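Local coordinates for protein glutathione S-Transferase (Caenorhabditis elegans, PDB 1YQ1) that probably catalyses the conjugation of glutathione to electrophilic compounds, releasing a halide and giving S-substituted glutathiones, as a sigma-class glutathione transferase, at residues 21-25 / 193-199; 46-50 / 61-65; 135-139 / 180-184; 159-163 / 186-190. One frame throughout, in Å; residues are numbered along the deposited sequence.

Contact 1. Residues 21-25 / 193-199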
loop_
_atom_site.group_PDB
_atom_site.type_symbol
_atom_site.label_atom_id
_atom_site.label_comp_id
_atom_site.label_asym_id
_atom_site.label_seq_id
_atom_site.Cartn_x
_atom_site.Cartn_y
_atom_site.Cartn_z
ATOM N N LEU A 21 -1.461 -6.556 16.672
ATOM C CA LEU A 21 -2.098 -5.303 17.044
ATOM C C LEU A 21 -3.215 -5.490 18.067
ATOM O O LEU A 21 -3.264 -4.793 19.075
ATOM C CB LEU A 21 -2.659 -4.618 15.797
ATOM C CG LEU A 21 -3.221 -3.207 15.984
ATOM C CD1 LEU A 21 -2.123 -2.262 16.482
ATOM C CD2 LEU A 21 -3.804 -2.722 14.668
ATOM N N PHE A 22 -4.120 -6.419 17.794
ATOM C CA PHE A 22 -5.232 -6.685 18.695
ATOM C C PHE A 22 -4.739 -7.058 20.092
ATOM O O PHE A 22 -5.413 -6.799 21.095
ATOM C CB PHE A 22 -6.077 -7.828 18.160
ATOM C CG PHE A 22 -7.138 -7.412 17.196
ATOM C CD1 PHE A 22 -8.189 -6.616 17.610
ATOM C CD2 PHE A 22 -7.143 -7.908 15.899
ATOM C CE1 PHE A 22 -9.245 -6.322 16.757
ATOM C CE2 PHE A 22 -8.194 -7.621 15.032
ATOM C CZ PHE A 22 -9.252 -6.825 15.468
ATOM N N HIS A 23 -3.574 -7.694 20.153
ATOM C CA HIS A 23 -2.993 -8.097 21.429
ATOM C C HIS A 23 -2.268 -6.909 22.039
ATOM O O HIS A 23 -2.561 -6.505 23.158
ATOM C CB HIS A 23 -2.061 -9.293 21.213
ATOM C CG HIS A 23 -2.790 -10.530 20.786
ATOM N ND1 HIS A 23 -3.681 -11.187 21.608
ATOM C CD2 HIS A 23 -2.847 -11.166 19.593
ATOM C CE1 HIS A 23 -4.258 -12.169 20.940
ATOM N NE2 HIS A 23 -3.770 -12.179 19.714
ATOM N N LEU A 24 -1.339 -6.338 21.285
ATOM C CA LEU A 24 -0.596 -5.167 21.723
ATOM C C LEU A 24 -1.565 -4.113 22.258
ATOM O O LEU A 24 -1.241 -3.362 23.172
ATOM C CB LEU A 24 0.208 -4.623 20.541
ATOM C CG LEU A 24 0.790 -3.208 20.469
ATOM C CD1 LEU A 24 -0.187 -2.310 19.735
ATOM C CD2 LEU A 24 1.128 -2.687 21.848
ATOM N N ALA A 25 -2.765 -4.070 21.695
ATOM C CA ALA A 25 -3.769 -3.106 22.124
ATOM C C ALA A 25 -4.516 -3.643 23.332
ATOM O O ALA A 25 -4.706 -2.944 24.328
ATOM C CB ALA A 25 -4.733 -2.828 20.996
ATOM N N TYR A 193 7.304 -6.486 23.799
ATOM C CA TYR A 193 6.305 -5.506 24.182
ATOM C C TYR A 193 5.138 -6.142 24.936
ATOM O O TYR A 193 4.569 -7.139 24.499
ATOM C CB TYR A 193 5.780 -4.788 22.939
ATOM C CG TYR A 193 5.266 -3.393 23.220
ATOM C CD1 TYR A 193 4.002 -3.193 23.765
ATOM C CD2 TYR A 193 6.063 -2.276 22.973
ATOM C CE1 TYR A 193 3.548 -1.930 24.059
ATOM C CE2 TYR A 193 5.613 -1.000 23.266
ATOM C CZ TYR A 193 4.354 -0.836 23.811
ATOM O OH TYR A 193 3.909 0.426 24.125
ATOM N N PRO A 194 4.770 -5.570 26.088
ATOM C CA PRO A 194 3.654 -6.125 26.856
ATOM C C PRO A 194 2.406 -6.335 25.991
ATOM O O PRO A 194 1.931 -5.413 25.314
ATOM C CB PRO A 194 3.445 -5.088 27.963
ATOM C CG PRO A 194 3.972 -3.815 27.359
ATOM C CD PRO A 194 5.223 -4.299 26.673
ATOM N N GLY A 195 1.879 -7.556 26.032
ATOM C CA GLY A 195 0.714 -7.908 25.243
ATOM C C GLY A 195 1.198 -8.800 24.111
ATOM O O GLY A 195 0.719 -9.921 23.925
ATOM N N ILE A 196 2.165 -8.298 23.353
ATOM C CA ILE A 196 2.728 -9.049 22.251
ATOM C C ILE A 196 3.485 -10.214 22.849
ATOM O O ILE A 196 3.310 -11.354 22.442
ATOM C CB ILE A 196 3.707 -8.181 21.415
ATOM C CG1 ILE A 196 2.932 -7.086 20.675
ATOM C CG2 ILE A 196 4.473 -9.047 20.433
ATOM C CD1 ILE A 196 3.796 -6.183 19.813
ATOM N N LYS A 197 4.326 -9.910 23.830
ATOM C CA LYS A 197 5.139 -10.918 24.505
ATOM C C LYS A 197 4.284 -12.126 24.888
ATOM O O LYS A 197 4.591 -13.258 24.524
ATOM C CB LYS A 197 5.785 -10.307 25.756
ATOM C CG LYS A 197 6.854 -11.177 26.390
ATOM C CD LYS A 197 7.457 -10.525 27.630
ATOM C CE LYS A 197 8.557 -11.407 28.216
ATOM N NZ LYS A 197 9.561 -11.775 27.168
ATOM N N GLU A 198 3.213 -11.880 25.628
ATOM C CA GLU A 198 2.331 -12.960 26.023
ATOM C C GLU A 198 1.950 -13.695 24.754
ATOM O O GLU A 198 2.435 -14.791 24.500
ATOM C CB GLU A 198 1.065 -12.418 26.710
ATOM C CG GLU A 198 1.271 -11.915 28.138
ATOM C CD GLU A 198 2.255 -10.760 28.237
ATOM O OE1 GLU A 198 3.447 -10.942 27.905
ATOM O OE2 GLU A 198 1.832 -9.661 28.652
ATOM N N TYR A 199 1.096 -13.067 23.951
ATOM C CA TYR A 199 0.630 -13.640 22.689
ATOM C C TYR A 199 1.637 -14.478 21.888
ATOM O O TYR A 199 1.360 -15.625 21.564
ATOM C CB TYR A 199 0.092 -12.533 21.782
ATOM C CG TYR A 199 -0.113 -13.001 20.366
ATOM C CD1 TYR A 199 -1.155 -13.872 20.041
ATOM C CD2 TYR A 199 0.739 -12.582 19.351
ATOM C CE1 TYR A 199 -1.345 -14.308 18.733
ATOM C CE2 TYR A 199 0.563 -13.016 18.036
ATOM C CZ TYR A 199 -0.480 -13.873 17.735
ATOM O OH TYR A 199 -0.666 -14.270 16.436
#

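Contact 2. Residues 46-50 / 61-65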
loop_
_atom_site.group_PDB
_atom_site.type_symbol
_atom_site.label_atom_id
_atom_site.label_comp_id
_atom_site.label_asym_id
_atom_site.label_seq_id
_atom_site.Cartn_x
_atom_site.Cartn_y
_atom_site.Cartn_z
ATOM N N SER A 46 -17.117 -14.630 -2.681
ATOM C CA SER A 46 -18.011 -13.812 -1.862
ATOM C C SER A 46 -17.312 -13.029 -0.752
ATOM O O SER A 46 -17.948 -12.616 0.217
ATOM C CB SER A 46 -19.096 -14.684 -1.246
ATOM O OG SER A 46 -18.508 -15.646 -0.390
ATOM N N THR A 47 -16.008 -12.827 -0.887
ATOM C CA THR A 47 -15.260 -12.068 0.102
ATOM C C THR A 47 -15.148 -10.665 -0.481
ATOM O O THR A 47 -14.860 -10.514 -1.662
ATOM C CB THR A 47 -13.881 -12.683 0.307
ATOM O OG1 THR A 47 -14.033 -14.073 0.613
ATOM C CG2 THR A 47 -13.166 -12.019 1.445
ATOM N N PRO A 48 -15.376 -9.623 0.337
ATOM C CA PRO A 48 -15.327 -8.204 -0.046
ATOM C C PRO A 48 -14.531 -7.827 -1.319
ATOM O O PRO A 48 -15.063 -7.153 -2.216
ATOM C CB PRO A 48 -14.786 -7.540 1.216
ATOM C CG PRO A 48 -15.467 -8.327 2.293
ATOM C CD PRO A 48 -15.342 -9.763 1.808
HETATM N N MSE A 49 -13.264 -8.235 -1.383
HETATM C CA MSE A 49 -12.409 -7.980 -2.541
HETATM C C MSE A 49 -11.703 -9.277 -2.855
HETATM O O MSE A 49 -10.497 -9.301 -3.104
HETATM C CB MSE A 49 -11.373 -6.916 -2.240
HETATM C CG MSE A 49 -11.956 -5.554 -2.042
HETATM SE SE MSE A 49 -10.574 -4.258 -1.799
HETATM C CE MSE A 49 -11.672 -2.668 -1.818
ATOM N N LYS A 50 -12.485 -10.353 -2.806
ATOM C CA LYS A 50 -12.042 -11.716 -3.053
ATOM C C LYS A 50 -10.643 -12.042 -2.515
ATOM O O LYS A 50 -9.827 -12.641 -3.214
ATOM C CB LYS A 50 -12.137 -12.001 -4.545
ATOM C CG LYS A 50 -13.417 -11.456 -5.148
ATOM C CD LYS A 50 -13.591 -11.850 -6.612
ATOM C CE LYS A 50 -14.663 -11.013 -7.294
ATOM N NZ LYS A 50 -15.987 -11.171 -6.635
ATOM N N GLU A 61 -17.254 -5.154 7.092
ATOM C CA GLU A 61 -16.045 -5.823 6.648
ATOM C C GLU A 61 -15.002 -4.882 6.084
ATOM O O GLU A 61 -15.338 -3.882 5.444
ATOM C CB GLU A 61 -16.400 -6.867 5.606
ATOM C CG GLU A 61 -17.828 -7.339 5.698
ATOM C CD GLU A 61 -18.126 -8.433 4.708
ATOM O OE1 GLU A 61 -17.617 -9.556 4.918
ATOM O OE2 GLU A 61 -18.858 -8.163 3.727
ATOM N N LEU A 62 -13.737 -5.205 6.337
ATOM C CA LEU A 62 -12.634 -4.407 5.834
ATOM C C LEU A 62 -11.670 -5.377 5.170
ATOM O O LEU A 62 -10.997 -6.156 5.843
ATOM C CB LEU A 62 -11.944 -3.670 6.965
ATOM C CG LEU A 62 -11.058 -2.545 6.451
ATOM C CD1 LEU A 62 -11.925 -1.449 5.866
ATOM C CD2 LEU A 62 -10.209 -2.017 7.575
ATOM N N PRO A 63 -11.586 -5.328 3.828
ATOM C CA PRO A 63 -10.740 -6.179 2.985
ATOM C C PRO A 63 -9.223 -5.995 2.768
ATOM O O PRO A 63 -8.665 -6.706 1.932
ATOM C CB PRO A 63 -11.493 -6.165 1.660
ATOM C CG PRO A 63 -11.973 -4.774 1.603
ATOM C CD PRO A 63 -12.504 -4.535 2.990
ATOM N N GLN A 64 -8.532 -5.100 3.466
ATOM C CA GLN A 64 -7.092 -5.005 3.191
ATOM C C GLN A 64 -6.161 -5.069 4.393
ATOM O O GLN A 64 -6.403 -4.415 5.396
ATOM C CB GLN A 64 -6.784 -3.732 2.402
ATOM C CG GLN A 64 -7.246 -3.769 0.944
ATOM C CD GLN A 64 -6.467 -4.745 0.083
ATOM O OE1 GLN A 64 -6.967 -5.196 -0.940
ATOM N NE2 GLN A 64 -5.238 -5.065 0.483
ATOM N N SER A 65 -5.085 -5.842 4.296
ATOM C CA SER A 65 -4.155 -5.928 5.415
ATOM C C SER A 65 -3.806 -4.510 5.885
ATOM O O SER A 65 -3.905 -4.182 7.067
ATOM C CB SER A 65 -2.872 -6.654 4.999
ATOM O OG SER A 65 -1.814 -5.737 4.728
#

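Contact 3. Residues 135-139 / 180-184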
loop_
_atom_site.group_PDB
_atom_site.type_symbol
_atom_site.label_atom_id
_atom_site.label_comp_id
_atom_site.label_asym_id
_atom_site.label_seq_id
_atom_site.Cartn_x
_atom_site.Cartn_y
_atom_site.Cartn_z
ATOM N N PHE A 135 16.683 -1.939 4.087
ATOM C CA PHE A 135 17.255 -1.931 5.422
ATOM C C PHE A 135 17.873 -0.589 5.817
ATOM O O PHE A 135 17.778 -0.182 6.980
ATOM C CB PHE A 135 18.283 -3.066 5.560
ATOM C CG PHE A 135 17.677 -4.402 5.927
ATOM C CD1 PHE A 135 16.321 -4.512 6.250
ATOM C CD2 PHE A 135 18.465 -5.548 5.978
ATOM C CE1 PHE A 135 15.760 -5.741 6.621
ATOM C CE2 PHE A 135 17.914 -6.785 6.349
ATOM C CZ PHE A 135 16.562 -6.878 6.671
ATOM N N ASN A 136 18.490 0.098 4.854
ATOM C CA ASN A 136 19.122 1.394 5.110
ATOM C C ASN A 136 18.089 2.433 5.505
ATOM O O ASN A 136 18.105 2.941 6.616
ATOM C CB ASN A 136 19.885 1.876 3.875
ATOM C CG ASN A 136 21.139 1.068 3.613
ATOM O OD1 ASN A 136 21.746 1.172 2.549
ATOM N ND2 ASN A 136 21.537 0.258 4.590
ATOM N N ILE A 137 17.190 2.762 4.591
ATOM C CA ILE A 137 16.154 3.732 4.901
ATOM C C ILE A 137 15.563 3.317 6.245
ATOM O O ILE A 137 15.203 4.151 7.069
ATOM C CB ILE A 137 15.070 3.770 3.761
ATOM C CG1 ILE A 137 13.851 4.589 4.189
ATOM C CG2 ILE A 137 14.683 2.375 3.353
ATOM C CD1 ILE A 137 12.951 3.927 5.199
ATOM N N LEU A 138 15.507 2.014 6.478
ATOM C CA LEU A 138 14.965 1.495 7.723
ATOM C C LEU A 138 15.896 1.842 8.878
ATOM O O LEU A 138 15.439 2.103 9.986
ATOM C CB LEU A 138 14.765 -0.023 7.612
ATOM C CG LEU A 138 13.485 -0.599 8.224
ATOM C CD1 LEU A 138 12.276 0.152 7.713
ATOM C CD2 LEU A 138 13.375 -2.059 7.869
ATOM N N ASN A 139 17.200 1.848 8.618
ATOM C CA ASN A 139 18.188 2.194 9.644
ATOM C C ASN A 139 18.170 3.698 9.927
ATOM O O ASN A 139 18.313 4.125 11.074
ATOM C CB ASN A 139 19.601 1.815 9.204
ATOM C CG ASN A 139 19.785 0.331 9.035
ATOM O OD1 ASN A 139 19.469 -0.454 9.930
ATOM N ND2 ASN A 139 20.318 -0.067 7.883
ATOM N N PHE A 180 23.140 -7.153 11.644
ATOM C CA PHE A 180 22.374 -5.915 11.686
ATOM C C PHE A 180 21.989 -5.629 13.123
ATOM O O PHE A 180 20.863 -5.868 13.553
ATOM C CB PHE A 180 21.122 -6.032 10.819
ATOM C CG PHE A 180 21.405 -6.085 9.344
ATOM C CD1 PHE A 180 21.892 -4.972 8.681
ATOM C CD2 PHE A 180 21.182 -7.247 8.621
ATOM C CE1 PHE A 180 22.153 -5.011 7.317
ATOM C CE2 PHE A 180 21.438 -7.298 7.261
ATOM C CZ PHE A 180 21.925 -6.177 6.605
ATOM N N THR A 181 22.959 -5.115 13.858
ATOM C CA THR A 181 22.812 -4.773 15.260
ATOM C C THR A 181 21.644 -3.846 15.605
ATOM O O THR A 181 21.141 -3.877 16.728
ATOM C CB THR A 181 24.115 -4.135 15.776
ATOM O OG1 THR A 181 24.569 -3.146 14.835
ATOM C CG2 THR A 181 25.195 -5.207 15.959
ATOM N N LYS A 182 21.216 -3.022 14.653
ATOM C CA LYS A 182 20.122 -2.085 14.900
ATOM C C LYS A 182 18.723 -2.663 14.662
ATOM O O LYS A 182 17.881 -2.673 15.563
ATOM C CB LYS A 182 20.328 -0.832 14.048
ATOM C CG LYS A 182 21.429 0.081 14.564
ATOM C CD LYS A 182 21.757 1.205 13.582
ATOM C CE LYS A 182 22.622 0.695 12.426
ATOM N NZ LYS A 182 22.834 1.733 11.379
ATOM N N LEU A 183 18.479 -3.124 13.440
ATOM C CA LEU A 183 17.200 -3.721 13.080
ATOM C C LEU A 183 16.876 -4.851 14.049
ATOM O O LEU A 183 15.720 -5.072 14.396
ATOM C CB LEU A 183 17.264 -4.267 11.654
ATOM C CG LEU A 183 17.116 -3.246 10.533
ATOM C CD1 LEU A 183 17.629 -3.801 9.212
ATOM C CD2 LEU A 183 15.653 -2.863 10.440
ATOM N N ALA A 184 17.903 -5.575 14.477
ATOM C CA ALA A 184 17.706 -6.662 15.419
ATOM C C ALA A 184 17.209 -6.057 16.720
ATOM O O ALA A 184 16.274 -6.561 17.344
ATOM C CB ALA A 184 19.006 -7.383 15.653
#

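Contact 4. Residues 159-163 / 186-190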
loop_
_atom_site.group_PDB
_atom_site.type_symbol
_atom_site.label_atom_id
_atom_site.label_comp_id
_atom_site.label_asym_id
_atom_site.label_seq_id
_atom_site.Cartn_x
_atom_site.Cartn_y
_atom_site.Cartn_z
ATOM N N ASP A 159 5.907 -0.783 13.053
ATOM C CA ASP A 159 6.925 -1.657 13.631
ATOM C C ASP A 159 6.443 -3.091 13.548
ATOM O O ASP A 159 7.187 -3.992 13.156
ATOM C CB ASP A 159 7.185 -1.310 15.103
ATOM C CG ASP A 159 7.798 0.070 15.291
ATOM O OD1 ASP A 159 8.932 0.306 14.815
ATOM O OD2 ASP A 159 7.134 0.918 15.925
ATOM N N LEU A 160 5.187 -3.295 13.927
ATOM C CA LEU A 160 4.604 -4.623 13.901
ATOM C C LEU A 160 4.913 -5.232 12.544
ATOM O O LEU A 160 5.518 -6.302 12.446
ATOM C CB LEU A 160 3.096 -4.525 14.134
ATOM C CG LEU A 160 2.540 -4.778 15.552
ATOM C CD1 LEU A 160 3.459 -4.218 16.605
ATOM C CD2 LEU A 160 1.146 -4.168 15.679
ATOM N N VAL A 161 4.536 -4.511 11.496
ATOM C CA VAL A 161 4.743 -4.950 10.122
ATOM C C VAL A 161 6.206 -5.230 9.778
ATOM O O VAL A 161 6.515 -6.218 9.122
ATOM C CB VAL A 161 4.149 -3.893 9.136
ATOM C CG1 VAL A 161 5.165 -3.457 8.136
ATOM C CG2 VAL A 161 2.930 -4.454 8.446
ATOM N N VAL A 162 7.108 -4.373 10.237
ATOM C CA VAL A 162 8.524 -4.525 9.916
ATOM C C VAL A 162 9.235 -5.669 10.636
ATOM O O VAL A 162 9.986 -6.425 10.005
ATOM C CB VAL A 162 9.288 -3.200 10.167
ATOM C CG1 VAL A 162 10.721 -3.305 9.653
ATOM C CG2 VAL A 162 8.569 -2.065 9.491
ATOM N N VAL A 163 9.013 -5.811 11.943
ATOM C CA VAL A 163 9.675 -6.886 12.671
ATOM C C VAL A 163 9.161 -8.248 12.217
ATOM O O VAL A 163 9.956 -9.167 12.013
ATOM C CB VAL A 163 9.506 -6.769 14.201
ATOM C CG1 VAL A 163 10.058 -5.450 14.682
ATOM C CG2 VAL A 163 8.068 -6.913 14.577
ATOM N N LEU A 186 15.521 -3.486 17.146
ATOM C CA LEU A 186 14.120 -3.153 16.951
ATOM C C LEU A 186 13.258 -4.376 17.225
ATOM O O LEU A 186 12.388 -4.345 18.095
ATOM C CB LEU A 186 13.888 -2.654 15.515
ATOM C CG LEU A 186 12.443 -2.390 15.064
ATOM C CD1 LEU A 186 11.760 -1.391 15.979
ATOM C CD2 LEU A 186 12.451 -1.886 13.639
ATOM N N ARG A 187 13.525 -5.454 16.488
ATOM C CA ARG A 187 12.775 -6.700 16.609
ATOM C C ARG A 187 12.591 -7.164 18.046
ATOM O O ARG A 187 11.566 -7.752 18.387
ATOM C CB ARG A 187 13.443 -7.803 15.782
ATOM C CG ARG A 187 12.764 -9.164 15.902
ATOM C CD ARG A 187 12.913 -10.005 14.629
ATOM N NE ARG A 187 12.460 -11.381 14.826
ATOM C CZ ARG A 187 13.099 -12.275 15.577
ATOM N NH1 ARG A 187 14.224 -11.940 16.198
ATOM N NH2 ARG A 187 12.612 -13.501 15.721
ATOM N N GLU A 188 13.583 -6.904 18.888
ATOM C CA GLU A 188 13.496 -7.293 20.289
ATOM C C GLU A 188 12.436 -6.455 21.006
ATOM O O GLU A 188 11.600 -6.984 21.738
ATOM C CB GLU A 188 14.862 -7.118 20.963
ATOM C CG GLU A 188 14.848 -7.171 22.487
ATOM C CD GLU A 188 14.078 -8.359 23.033
ATOM O OE1 GLU A 188 14.610 -9.494 22.997
ATOM O OE2 GLU A 188 12.933 -8.155 23.495
ATOM N N LYS A 189 12.464 -5.148 20.773
ATOM C CA LYS A 189 11.515 -4.243 21.405
ATOM C C LYS A 189 10.056 -4.571 21.139
ATOM O O LYS A 189 9.202 -4.353 21.988
ATOM C CB LYS A 189 11.785 -2.802 20.964
ATOM C CG LYS A 189 12.739 -2.037 21.858
ATOM C CD LYS A 189 12.815 -0.579 21.448
ATOM C CE LYS A 189 13.551 0.245 22.491
ATOM N NZ LYS A 189 12.841 0.218 23.799
ATOM N N VAL A 190 9.767 -5.097 19.961
ATOM C CA VAL A 190 8.391 -5.401 19.614
ATOM C C VAL A 190 7.870 -6.710 20.212
ATOM O O VAL A 190 6.791 -6.734 20.829
ATOM C CB VAL A 190 8.219 -5.428 18.085
ATOM C CG1 VAL A 190 6.748 -5.608 17.730
ATOM C CG2 VAL A 190 8.765 -4.144 17.486
#

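Contact 1. Residues 21-25 / 193-199
This is an interdomain contact: helix 16-25 of the thioredoxin-like N-terminal domain meets the turn that leads into helix 196-202 of the helical C-terminal domain. It illustrates how a glycine lets two backbones come close. The CA atoms of Leu24 and Gly195 are only 4.6 Å apart, and a CB on Gly195 would run into the carbonyl oxygen of His23. The backbone of Gly195, with phi near 107° and psi near -55°, also disfavours any side chain at this N-cap position. Beside the glycine, Leu24 fits between two apolar neighbours, with its CD2 3.4 Å from Tyr193 CE1 and its CB 3.7 Å from Ile196 CG1. One turn into helix 196-202, Tyr199 brings its ring over that of His23, the neighbour of Leu24, in an offset stack, their planes 14° apart and their centroids separated by 4.0 Å; Tyr199 CB adds a CH-pi contact over the face of the imidazole. The tyrosine hydroxyls find their partners elsewhere. Tyr199 OH hydrogen-bonds to Glu16 at the start of the same N-terminal helix, so this residue grips that helix in two places, whereas Tyr193 OH bonds to Asp154 within the C-terminal domain. With no hydrogen bonds between the two segments, the junction depends on close fit, ring stacking and apolar contact, while polar bonds at its margins hold the tyrosines in position.

Contact 2. Residues 46-50 / 61-65
Leaving helix 41-45, the chain passes Ser46 and Thr47, whose hydroxyls both hydrogen-bond back to the carbonyl of Ile43, and then turns tightly, Lys50 N bonding to Thr47 O at 2.6 Å. Pro48 and Met49 sit inside this turn and face the other segment. The proline ring lies against two residues: its CB is 3.6 Å from Pro63 CB, and its CG is 3.6 Å from Glu61 CD. Met49, present as selenomethionine, extends further, placing SE 3.7 Å from Pro63 CG and 3.8 Å from Gln64 OE1. It also packs on Ile137 of the second subunit, while Pro63 touches Trp88 of that subunit. Strand 61-62, at one edge of the sheet, leads here into helix 65-76, with Gln64 at the N-cap; in related transferases this turn belongs to the glutathione site. Pro63 receives the Pro48 ring and the Met49 side chain, while Glu61 and Gln64 add van der Waals contact, so the segments are joined without direct polar bonds.

Contact 3. Residues 135-139 / 180-184
Aromatic contacts come first where helix 121-144 meets the start of helix 181-191. The edge of the Phe135 ring points at the face of Phe180 in a T-shaped pair, with centroids 4.9 Å apart, planes at 71° and Phe135 CD2 3.6 Å from Phe180 CZ. Phe135 uses its face as well: Leu183 CD1 lies over it, 3.5 Å from the ring centroid and 21° off the normal, a CH-pi contact. One ring therefore serves two neighbours by presenting a different surface to each. Both helices belong to the all-helical C-terminal domain of the glutathione transferase fold, in which Phe135 reaches on to Leu166 and Leu169 of helix 157-171, and Leu138 to Val92 of helix 83-109. Purely aliphatic packing comes next. Leu183, the most extensively buried residue here, points its CA-to-CB bond at helix 121-144 and meets Leu138 through their CD2 atoms at 3.5 Å. The polar side chains contribute mainly by van der Waals contact. Asn139 rests its OD1 3.7 Å from Leu183 CG, and the end of the Lys182 side chain comes near, NZ lying 3.9 Å from Asn139 CB. Further along helix 121-144, Leu142 touches both Lys182 and Leu183, while Ile137 faces elsewhere, packing against Leu95 of its own chain and Met49 of the second subunit.

Contact 4. Residues 159-163 / 186-190
Val163 is the focus of this buried helix-helix contact, giving up 91 Å² to the other segment. Its CG1 methyl lies 3.4 Å from Val190 CG2, 3.9 Å from Leu186 CG and 3.6 Å from Arg187 CA. The small valine side chain is compatible with a close approach of the backbones: the CA atoms of Val163 and Arg187 are 5.0 Å apart, close for helices whose local axes are 9.6 Å apart at their nearest and whose N-to-C directions make an angle of 122°. The guanidinium of Arg187 forms a salt bridge with Glu177. Val190 and Leu186, one helical turn apart, lie on the same face of helix 181-191, toward helix 157-171. Val190 sends CG1 to Leu160 CD1 at 3.7 Å as well as meeting Val163, and its CG2 is 4.0 Å from Asp159 CB. Leu186 presses CD1 to 3.5 Å from Asp159 OD1, and also touches Leu142 of helix 121-144. An aspartate among so many methyl groups needs polar partners, and Asp159 has them: OD1 accepts a hydrogen bond from Leu150 N, and OD2 is hydrogen-bonded to Thr156 OG1 at the start of the helix. The Thr156-to-Asp159 spacing is that of the S/T-x-x-D N-capping-box sequence known from this helix in glutathione transferases; the observed bond runs between the side chains, so a capping role is only consistent with that motif.

Contact 1 closes the widest chain loop, uniting helix 16-25 with the end of the C-terminal domain and enclosing the other three. Contact 2 comes first within it, inside the thioredoxin-like domain and beside the second subunit; its centre is 25 Å from that of contact 1. Contacts 3 and 4 interleave along the chain and share helix 181-191, their centres 11 Å apart, with Leu138 CD2 meeting Val162 CG1 at 3.4 Å. Contact 4 also touches contact 1, Ile196 CD1 lying 3.8 Å from Leu160 CD1. Contacts 3, 4 and 1 thus make a continuous packed path from the helical bundle to the domain interface.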